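Local structure of exonuclease (3SYY) at residues P92-F97 against A186-L191; Q46-T51 against E196-K201; E133-M138 against T168-D173. The protein digests double-stranded DNA as an alkaline exonuclease with strict 5'-to-3' polarity, probably with the help of bound magnesium ions. All blocks are in the same frame, centred on the assembly; numbering follows the deposited sequence.

How the interactions relate
Two of the three contacts, interactions 1 and 2, lie along the C-terminal helix 174-205, with centres 16 Å apart. They touch directly, since Arg47 of interaction 2 packs against Leu188 and Leu191 of interaction 1. Interaction 3 lies beside the magnesium site, in what is probably the PDDEXK nuclease core, where helix 132-145 meets edge strand 165-171; its centre is 21 Å from that of interaction 1 and 33 Å from that of interaction 2, across the chain's centre. Along the chain the contacts are nested, 3 inside 1 inside 2. Strand 165-171 leads straight into helix 174-205, so one continuous run of chain links this region to the subunit interface near interaction 2.

Interaction 1: residues P92-F97 against A186-L191; sequences PTIAGF and AFLAEL
The turn between strands 89-90 and 97-99 of the small three-stranded sheet meets residues 186-191 of the long C-terminal helix 174-205 through Leu188. Both of its methyl groups are used, and they divide the turn between them. CD1 of Leu188 lies 3.6 Å from CG2 of Ile94 and is also in van der Waals reach of the backbone, 3.5 Å from the O of Ala95. The second branch, CD2 of Leu188, lies 3.7 Å from the O of Gly96. A looser approach, 4.1 Å, separates CB of Phe97 from CD1 of Leu188, and the phenylalanine ring beyond it leads away from this helix segment.

The torsions account for which branch of Ile94 makes the contact: CG1 stands beside the backbone N (chi1 -56°), while CG2 is anti to that N and meets the leucine. The contact is van der Waals, with two approaches to apolar side-chain carbons and two to the backbone oxygens of Ala95 and Gly96. Gly96 has a positive phi of 78°, a conformation that favours glycine, and its backbone is hydrogen-bonded to Val16.

Around this contact, Phe97 and Leu188 both reach Val16 of strand 16-17, Phe97 also packs on Val21 of helix 21-25, and Leu188 continues onto Arg47 of helix 34-49. Earlier on helix 174-205, Ile94 touches Ser185 and Glu181, about one and two turns before Leu188, and Phe97 touches Val184.

Interaction 2: residues Q46-T51 against E196-K201; sequences QRLTGT and EYLKRK
In Leu48, CG stands anti to the carbonyl carbon (chi1 -75°), directing the two methyls across to the other segment; in Lys199, the chain is extended beyond CG, with chi2 at 180°, which carries its end toward Leu48 although its CB does not point there. The two side chains thus slide past each other in opposite directions. This is a helix-helix contact between the C-terminal turn of helix 34-49 and the distal part of helix 174-205. The backbones remain well separated, with the nearest CA atoms, those of Leu48 and Lys199, 9.0 Å apart, so side chains bridge the gap.

The two methyls of Leu48 have different partners. CD2 of Leu48 lies 3.8 Å from CE of Lys199, an aliphatic contact that leaves the ammonium group beyond it. CD1 of Leu48 is farther from its partner, 4.3 Å from CD2 of Leu198, and that apolar contact is correspondingly looser. Another copy of the protein packs here too: Leu159 of the second subunit lies on Leu48, and its Met163 on Leu198 and Lys199. The contact is therefore part of the subunit interface.

Helix 34-49 ends at Thr49, and Gly50 after it has positive phi. Thr49 opens an ST turn, its OG1 accepting from Thr51 N at 3.2 Å.

The helices are also joined by a salt bridge from Arg47 to Glu192. Between the two segments a water offers a tentative polar link, accepting from Lys199 NZ at a very short 2.5 Å and donating to Arg47 O at a long 3.3 Å.

Interaction 3: residues E133-M138 against T168-D173; sequences EYIKQM and TRIERD
Ile170 of strand 165-171 meets helix 132-145 through Ile135 and Met138, residues three positions apart and thus close to one turn of that helix. The tight part of the contact consists of two approaches of equal length. CD1 of Ile135 lies 3.6 Å from CD1 of Ile170, and CE of Met138 lies 3.6 Å from CG1 of the same isoleucine. Each helix side chain crosses Ile170 at about a right angle; the helix side chains touch with their terminal methyls, and Ile170 receives them on CD1 and CG1. Ile135 CD1 has a further neighbour in Ile170 CG1, 4.0 Å away. The closest backbone approach is here too, with the CA atoms of Ile135 and Ile170 7.7 Å apart. The bend of Met138 at its sulfur (chi3 -65°) turns CE onto the isoleucine, whereas the preceding CB-CG bond is extended.

Away from these three residues the contact is loose. The segments share no hydrogen bond, although Gln139, next on the helix, bonds Glu171 O through NE2 and Asp173 N through OE1. The neighbouring strand residues Arg169 and Glu171 are exposed to solvent, and the CB of Arg169 points away from the helix. Its guanidinium is used instead in a salt bridge with Asp151 and a cation-pi contact with Trp149. Beyond the strand, the Asp173 side chain caps the N-terminus of helix 174-205.

Met138 also reaches Cys150 and Phe152 of the adjacent strand 149-155, and its side chain is about 4 Å from that of Glu112, a magnesium ligand. A bound magnesium ion is about 8 Å from the Met138 side chain. A helix packed over a mixed sheet beside a carboxylate metal site fits the PDDEXK nuclease core of the lambda exonuclease-like family.

Interaction 1: residues P92-F97 against A186-L191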
loop_
_atom_site.group_PDB
_atom_site.type_symbol
_atom_site.label_atom_id
_atom_site.label_comp_id
_atom_site.label_asym_id
_atom_site.label_seq_id
_atom_site.Cartn_x
_atom_site.Cartn_y
_atom_site.Cartn_z
ATOM N N PRO A 92 17.167 29.213 16.402
ATOM C CA PRO A 92 18.125 29.973 17.247
ATOM C C PRO A 92 18.048 29.660 18.775
ATOM O O PRO A 92 19.082 29.683 19.431
ATOM C CB PRO A 92 17.793 31.454 16.936
ATOM C CG PRO A 92 16.437 31.449 16.267
ATOM C CD PRO A 92 16.365 30.092 15.539
ATOM N N THR A 93 16.861 29.326 19.302
ATOM C CA THR A 93 16.656 29.092 20.746
ATOM C C THR A 93 15.962 27.762 21.196
ATOM O O THR A 93 16.016 27.372 22.390
ATOM C CB THR A 93 15.884 30.258 21.360
ATOM O OG1 THR A 93 14.564 30.271 20.815
ATOM C CG2 THR A 93 16.610 31.605 21.052
ATOM N N ILE A 94 15.289 27.082 20.274
ATOM C CA ILE A 94 14.617 25.824 20.638
ATOM C C ILE A 94 15.507 24.646 20.266
ATOM O O ILE A 94 15.734 24.338 19.079
ATOM C CB ILE A 94 13.231 25.693 19.999
ATOM C CG1 ILE A 94 12.369 26.890 20.368
ATOM C CG2 ILE A 94 12.589 24.311 20.402
ATOM C CD1 ILE A 94 10.980 26.941 19.678
ATOM N N ALA A 95 16.072 23.992 21.285
ATOM C CA ALA A 95 16.975 22.889 21.011
ATOM C C ALA A 95 16.164 21.715 20.407
ATOM O O ALA A 95 14.997 21.530 20.771
ATOM C CB ALA A 95 17.662 22.441 22.320
ATOM N N GLY A 96 16.801 20.970 19.496
ATOM C CA GLY A 96 16.233 19.764 18.854
ATOM C C GLY A 96 15.231 20.092 17.747
ATOM O O GLY A 96 14.293 19.322 17.488
ATOM N N PHE A 97 15.427 21.250 17.100
ATOM C CA PHE A 97 14.463 21.774 16.113
ATOM C C PHE A 97 15.249 22.517 15.045
ATOM O O PHE A 97 16.122 23.347 15.363
ATOM C CB PHE A 97 13.492 22.702 16.832
ATOM C CG PHE A 97 12.342 23.301 15.996
ATOM C CD1 PHE A 97 11.815 24.550 16.379
ATOM C CD2 PHE A 97 11.738 22.637 14.917
ATOM C CE1 PHE A 97 10.726 25.155 15.707
ATOM C CE2 PHE A 97 10.645 23.219 14.230
ATOM C CZ PHE A 97 10.117 24.465 14.611
ATOM N N ALA A 186 6.080 22.297 23.133
ATOM C CA ALA A 186 5.273 21.348 23.903
ATOM C C ALA A 186 5.540 19.914 23.458
ATOM O O ALA A 186 5.674 18.994 24.288
ATOM C CB ALA A 186 3.832 21.666 23.747
ATOM N N PHE A 187 5.604 19.718 22.133
ATOM C CA PHE A 187 5.918 18.417 21.568
ATOM C C PHE A 187 7.307 17.944 21.951
ATOM O O PHE A 187 7.493 16.757 22.290
ATOM C CB PHE A 187 5.730 18.484 20.034
ATOM C CG PHE A 187 6.087 17.228 19.295
ATOM C CD1 PHE A 187 5.066 16.394 18.801
ATOM C CD2 PHE A 187 7.393 16.940 18.998
ATOM C CE1 PHE A 187 5.355 15.291 18.054
ATOM C CE2 PHE A 187 7.718 15.817 18.242
ATOM C CZ PHE A 187 6.649 14.978 17.777
ATOM N N LEU A 188 8.291 18.838 21.917
ATOM C CA LEU A 188 9.641 18.437 22.306
ATOM C C LEU A 188 9.696 18.122 23.825
ATOM O O LEU A 188 10.445 17.271 24.239
ATOM C CB LEU A 188 10.682 19.500 21.955
ATOM C CG LEU A 188 11.036 19.474 20.448
ATOM C CD1 LEU A 188 11.662 20.859 19.974
ATOM C CD2 LEU A 188 11.953 18.300 20.140
ATOM N N ALA A 189 8.876 18.800 24.611
ATOM C CA ALA A 189 8.873 18.555 26.076
ATOM C C ALA A 189 8.381 17.129 26.351
ATOM O O ALA A 189 8.997 16.413 27.159
ATOM C CB ALA A 189 7.986 19.606 26.789
ATOM N N GLU A 190 7.326 16.714 25.644
ATOM C CA GLU A 190 6.733 15.387 25.776
ATOM C C GLU A 190 7.651 14.318 25.292
ATOM O O GLU A 190 7.803 13.286 25.966
ATOM C CB GLU A 190 5.401 15.250 25.053
ATOM C CG GLU A 190 4.304 16.134 25.602
ATOM C CD GLU A 190 3.142 16.230 24.601
ATOM O OE1 GLU A 190 2.548 17.318 24.468
ATOM O OE2 GLU A 190 2.857 15.228 23.921
ATOM N N LEU A 191 8.278 14.566 24.143
ATOM C CA LEU A 191 9.323 13.689 23.608
ATOM C C LEU A 191 10.481 13.437 24.588
ATOM O O LEU A 191 10.864 12.277 24.849
ATOM C CB LEU A 191 9.827 14.251 22.261
ATOM C CG LEU A 191 11.071 13.697 21.614
ATOM C CD1 LEU A 191 10.826 12.253 21.316
ATOM C CD2 LEU A 191 11.267 14.430 20.250
#

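Interaction 2: residues Q46-T51 against E196-K201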
loop_
_atom_site.group_PDB
_atom_site.type_symbol
_atom_site.label_atom_id
_atom_site.label_comp_id
_atom_site.label_asym_id
_atom_site.label_seq_id
_atom_site.Cartn_x
_atom_site.Cartn_y
_atom_site.Cartn_z
ATOM N N GLN A 46 14.364 7.183 17.161
ATOM C CA GLN A 46 15.634 7.715 16.676
ATOM C C GLN A 46 16.582 8.073 17.833
ATOM O O GLN A 46 17.732 7.743 17.792
ATOM C CB GLN A 46 15.404 8.976 15.807
ATOM C CG GLN A 46 14.826 8.630 14.425
ATOM C CD GLN A 46 14.598 9.863 13.517
ATOM O OE1 GLN A 46 15.108 10.942 13.770
ATOM N NE2 GLN A 46 13.774 9.689 12.504
ATOM N N ARG A 47 16.068 8.749 18.840
ATOM C CA ARG A 47 16.898 9.187 19.966
ATOM C C ARG A 47 17.393 7.986 20.776
ATOM O O ARG A 47 18.550 7.941 21.151
ATOM C CB ARG A 47 16.145 10.169 20.833
ATOM C CG ARG A 47 16.060 11.531 20.154
ATOM C CD ARG A 47 15.436 12.543 21.098
ATOM N NE ARG A 47 15.178 13.835 20.448
ATOM C CZ ARG A 47 15.177 15.003 21.081
ATOM N NH1 ARG A 47 15.420 15.070 22.400
ATOM N NH2 ARG A 47 14.889 16.113 20.402
ATOM N N LEU A 48 16.533 7.003 20.995
ATOM C CA LEU A 48 16.910 5.804 21.770
ATOM C C LEU A 48 17.854 4.883 21.048
ATOM O O LEU A 48 18.845 4.404 21.655
ATOM C CB LEU A 48 15.648 5.027 22.188
ATOM C CG LEU A 48 14.869 5.660 23.327
ATOM C CD1 LEU A 48 13.523 4.895 23.517
ATOM C CD2 LEU A 48 15.745 5.694 24.658
ATOM N N THR A 49 17.590 4.635 19.755
ATOM C CA THR A 49 18.412 3.694 18.977
ATOM C C THR A 49 19.631 4.335 18.314
ATOM O O THR A 49 20.609 3.637 17.931
ATOM C CB THR A 49 17.606 3.046 17.834
ATOM O OG1 THR A 49 17.222 4.070 16.887
ATOM C CG2 THR A 49 16.383 2.361 18.379
ATOM N N GLY A 50 19.597 5.659 18.177
ATOM C CA GLY A 50 20.688 6.334 17.498
ATOM C C GLY A 50 20.713 6.159 15.986
ATOM O O GLY A 50 21.683 6.529 15.363
ATOM N N THR A 51 19.669 5.591 15.397
ATOM C CA THR A 51 19.539 5.491 13.931
ATOM C C THR A 51 18.095 5.742 13.501
ATOM O O THR A 51 17.166 5.631 14.308
ATOM C CB THR A 51 19.925 4.116 13.353
ATOM O OG1 THR A 51 19.253 3.069 14.080
ATOM C CG2 THR A 51 21.450 3.899 13.351
ATOM N N GLU A 196 13.091 10.171 28.949
ATOM C CA GLU A 196 13.551 10.142 30.353
ATOM C C GLU A 196 12.814 9.076 31.149
ATOM O O GLU A 196 13.434 8.303 31.867
ATOM C CB GLU A 196 13.263 11.489 30.977
ATOM C CG GLU A 196 13.586 11.535 32.424
ATOM C CD GLU A 196 14.905 12.179 32.603
ATOM O OE1 GLU A 196 15.898 11.612 32.058
ATOM O OE2 GLU A 196 14.929 13.267 33.242
ATOM N N TYR A 197 11.488 9.053 30.993
ATOM C CA TYR A 197 10.617 8.086 31.630
ATOM C C TYR A 197 10.932 6.659 31.298
ATOM O O TYR A 197 11.054 5.815 32.219
ATOM C CB TYR A 197 9.194 8.406 31.270
ATOM C CG TYR A 197 8.097 7.856 32.131
ATOM C CD1 TYR A 197 7.980 8.215 33.504
ATOM C CD2 TYR A 197 7.098 7.057 31.565
ATOM C CE1 TYR A 197 6.903 7.768 34.257
ATOM C CE2 TYR A 197 6.048 6.564 32.326
ATOM C CZ TYR A 197 5.957 6.928 33.673
ATOM O OH TYR A 197 4.870 6.513 34.379
ATOM N N LEU A 198 11.058 6.355 30.001
ATOM C CA LEU A 198 11.431 5.011 29.580
ATOM C C LEU A 198 12.780 4.598 30.161
ATOM O O LEU A 198 12.969 3.443 30.624
ATOM C CB LEU A 198 11.536 4.923 28.065
ATOM C CG LEU A 198 10.301 4.626 27.205
ATOM C CD1 LEU A 198 8.988 4.291 27.923
ATOM C CD2 LEU A 198 10.131 5.646 26.017
ATOM N N LYS A 199 13.725 5.517 30.100
ATOM C CA LYS A 199 15.081 5.226 30.566
ATOM C C LYS A 199 15.141 4.934 32.098
ATOM O O LYS A 199 15.841 3.987 32.532
ATOM C CB LYS A 199 16.045 6.361 30.169
ATOM C CG LYS A 199 16.642 6.233 28.743
ATOM C CD LYS A 199 17.559 7.420 28.498
ATOM C CE LYS A 199 18.142 7.373 27.132
ATOM N NZ LYS A 199 18.665 8.750 26.799
ATOM N N ARG A 200 14.451 5.768 32.875
ATOM C CA ARG A 200 14.386 5.629 34.349
ATOM C C ARG A 200 13.755 4.304 34.735
ATOM O O ARG A 200 14.307 3.567 35.570
ATOM C CB ARG A 200 13.631 6.802 34.952
ATOM C CG ARG A 200 14.512 8.048 35.051
ATOM C CD ARG A 200 13.812 9.144 35.766
ATOM N NE ARG A 200 14.653 10.331 35.920
ATOM C CZ ARG A 200 15.543 10.517 36.897
ATOM N NH1 ARG A 200 15.764 9.588 37.825
ATOM N NH2 ARG A 200 16.222 11.649 36.939
ATOM N N LYS A 201 12.661 3.947 34.051
ATOM C CA LYS A 201 12.033 2.640 34.248
ATOM C C LYS A 201 12.931 1.495 33.935
ATOM O O LYS A 201 13.000 0.573 34.747
ATOM C CB LYS A 201 10.753 2.487 33.431
ATOM C CG LYS A 201 9.615 3.209 34.027
ATOM C CD LYS A 201 8.377 3.061 33.147
ATOM C CE LYS A 201 7.150 3.323 33.991
ATOM N NZ LYS A 201 5.878 3.309 33.184
HETATM O O HOH W 1 18.660 8.578 24.337
#

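Interaction 3: residues E133-M138 against T168-D173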
loop_
_atom_site.group_PDB
_atom_site.type_symbol
_atom_site.label_atom_id
_atom_site.label_comp_id
_atom_site.label_asym_id
_atom_site.label_seq_id
_atom_site.Cartn_x
_atom_site.Cartn_y
_atom_site.Cartn_z
ATOM N N GLU A 133 0.265 22.524 4.848
ATOM C CA GLU A 133 1.443 21.885 5.455
ATOM C C GLU A 133 2.741 22.550 4.986
ATOM O O GLU A 133 3.744 22.585 5.748
ATOM C CB GLU A 133 1.509 20.396 5.117
ATOM C CG GLU A 133 1.551 20.149 3.611
ATOM C CD GLU A 133 0.657 19.012 3.173
ATOM O OE1 GLU A 133 -0.583 19.233 3.151
ATOM O OE2 GLU A 133 1.206 17.920 2.856
ATOM N N TYR A 134 2.737 23.076 3.744
ATOM C CA TYR A 134 3.941 23.715 3.237
ATOM C C TYR A 134 4.058 25.148 3.714
ATOM O O TYR A 134 5.178 25.638 3.847
ATOM C CB TYR A 134 4.051 23.657 1.689
ATOM C CG TYR A 134 4.106 22.264 1.131
ATOM C CD1 TYR A 134 4.721 21.224 1.829
ATOM C CD2 TYR A 134 3.512 21.985 -0.085
ATOM C CE1 TYR A 134 4.764 19.919 1.296
ATOM C CE2 TYR A 134 3.535 20.720 -0.637
ATOM C CZ TYR A 134 4.164 19.681 0.074
ATOM O OH TYR A 134 4.180 18.455 -0.506
ATOM N N ILE A 135 2.924 25.813 3.963
ATOM C CA ILE A 135 2.960 27.108 4.675
ATOM C C ILE A 135 3.660 26.900 6.065
ATOM O O ILE A 135 4.534 27.667 6.470
ATOM C CB ILE A 135 1.523 27.724 4.813
ATOM C CG1 ILE A 135 0.872 28.008 3.429
ATOM C CG2 ILE A 135 1.489 29.003 5.698
ATOM C CD1 ILE A 135 1.668 28.997 2.548
ATOM N N LYS A 136 3.282 25.842 6.780
ATOM C CA LYS A 136 3.920 25.567 8.071
ATOM C C LYS A 136 5.402 25.293 7.923
ATOM O O LYS A 136 6.191 25.819 8.680
ATOM C CB LYS A 136 3.230 24.426 8.806
ATOM C CG LYS A 136 1.798 24.844 9.261
ATOM C CD LYS A 136 1.070 23.723 9.925
ATOM C CE LYS A 136 -0.249 24.257 10.505
ATOM N NZ LYS A 136 -1.250 24.354 9.375
ATOM N N GLN A 137 5.774 24.535 6.908
ATOM C CA GLN A 137 7.171 24.241 6.634
ATOM C C GLN A 137 7.961 25.545 6.398
ATOM O O GLN A 137 9.026 25.768 6.951
ATOM C CB GLN A 137 7.258 23.366 5.393
ATOM C CG GLN A 137 8.686 23.074 5.010
ATOM C CD GLN A 137 8.789 22.275 3.730
ATOM O OE1 GLN A 137 7.831 22.169 2.957
ATOM N NE2 GLN A 137 9.939 21.664 3.524
ATOM N N MET A 138 7.409 26.407 5.546
ATOM C CA MET A 138 8.123 27.618 5.185
ATOM C C MET A 138 8.156 28.641 6.320
ATOM O O MET A 138 9.155 29.326 6.475
ATOM C CB MET A 138 7.502 28.218 3.931
ATOM C CG MET A 138 7.930 27.405 2.642
ATOM S SD MET A 138 7.148 28.098 1.162
ATOM C CE MET A 138 5.437 27.855 1.367
ATOM N N THR A 168 5.447 31.508 -5.991
ATOM C CA THR A 168 4.658 32.532 -5.241
ATOM C C THR A 168 5.390 32.827 -3.923
ATOM O O THR A 168 6.044 31.925 -3.361
ATOM C CB THR A 168 3.205 32.103 -5.012
ATOM O OG1 THR A 168 2.408 33.215 -4.580
ATOM C CG2 THR A 168 3.081 30.940 -3.945
ATOM N N ARG A 169 5.307 34.076 -3.448
ATOM C CA ARG A 169 6.086 34.489 -2.284
ATOM C C ARG A 169 5.277 34.398 -1.033
ATOM O O ARG A 169 4.138 34.885 -0.989
ATOM C CB ARG A 169 6.567 35.935 -2.390
ATOM C CG ARG A 169 7.698 36.228 -1.349
ATOM C CD ARG A 169 8.542 37.391 -1.792
ATOM N NE ARG A 169 9.530 36.992 -2.799
ATOM C CZ ARG A 169 10.497 37.797 -3.216
ATOM N NH1 ARG A 169 10.588 39.014 -2.696
ATOM N NH2 ARG A 169 11.364 37.406 -4.118
ATOM N N ILE A 170 5.866 33.781 -0.011
ATOM C CA ILE A 170 5.171 33.659 1.273
ATOM C C ILE A 170 5.949 34.514 2.263
ATOM O O ILE A 170 7.132 34.242 2.540
ATOM C CB ILE A 170 5.114 32.170 1.762
ATOM C CG1 ILE A 170 4.439 31.278 0.688
ATOM C CG2 ILE A 170 4.408 32.095 3.148
ATOM C CD1 ILE A 170 2.890 31.587 0.400
ATOM N N GLU A 171 5.304 35.569 2.754
ATOM C CA GLU A 171 5.945 36.509 3.680
ATOM C C GLU A 171 5.958 35.915 5.091
ATOM O O GLU A 171 4.974 35.301 5.498
ATOM C CB GLU A 171 5.144 37.838 3.718
ATOM C CG GLU A 171 5.125 38.643 2.382
ATOM C CD GLU A 171 6.498 39.183 1.984
ATOM O OE1 GLU A 171 6.807 39.148 0.784
ATOM O OE2 GLU A 171 7.305 39.609 2.852
ATOM N N ARG A 172 7.037 36.134 5.836
ATOM C CA ARG A 172 7.094 35.822 7.298
ATOM C C ARG A 172 5.816 36.190 8.060
ATOM O O ARG A 172 5.358 37.332 7.975
ATOM C CB ARG A 172 8.287 36.541 7.931
ATOM C CG ARG A 172 8.472 36.256 9.418
ATOM C CD ARG A 172 9.753 36.867 9.944
ATOM N NE ARG A 172 10.038 36.351 11.277
ATOM C CZ ARG A 172 11.047 35.544 11.574
ATOM N NH1 ARG A 172 11.915 35.196 10.653
ATOM N NH2 ARG A 172 11.202 35.109 12.825
ATOM N N ASP A 173 5.224 35.230 8.785
ATOM C CA ASP A 173 4.045 35.494 9.621
ATOM C C ASP A 173 4.458 35.247 11.096
ATOM O O ASP A 173 4.548 34.087 11.551
ATOM C CB ASP A 173 2.889 34.587 9.225
ATOM C CG ASP A 173 1.617 34.860 10.010
ATOM O OD1 ASP A 173 1.660 35.525 11.061
ATOM O OD2 ASP A 173 0.537 34.424 9.568
#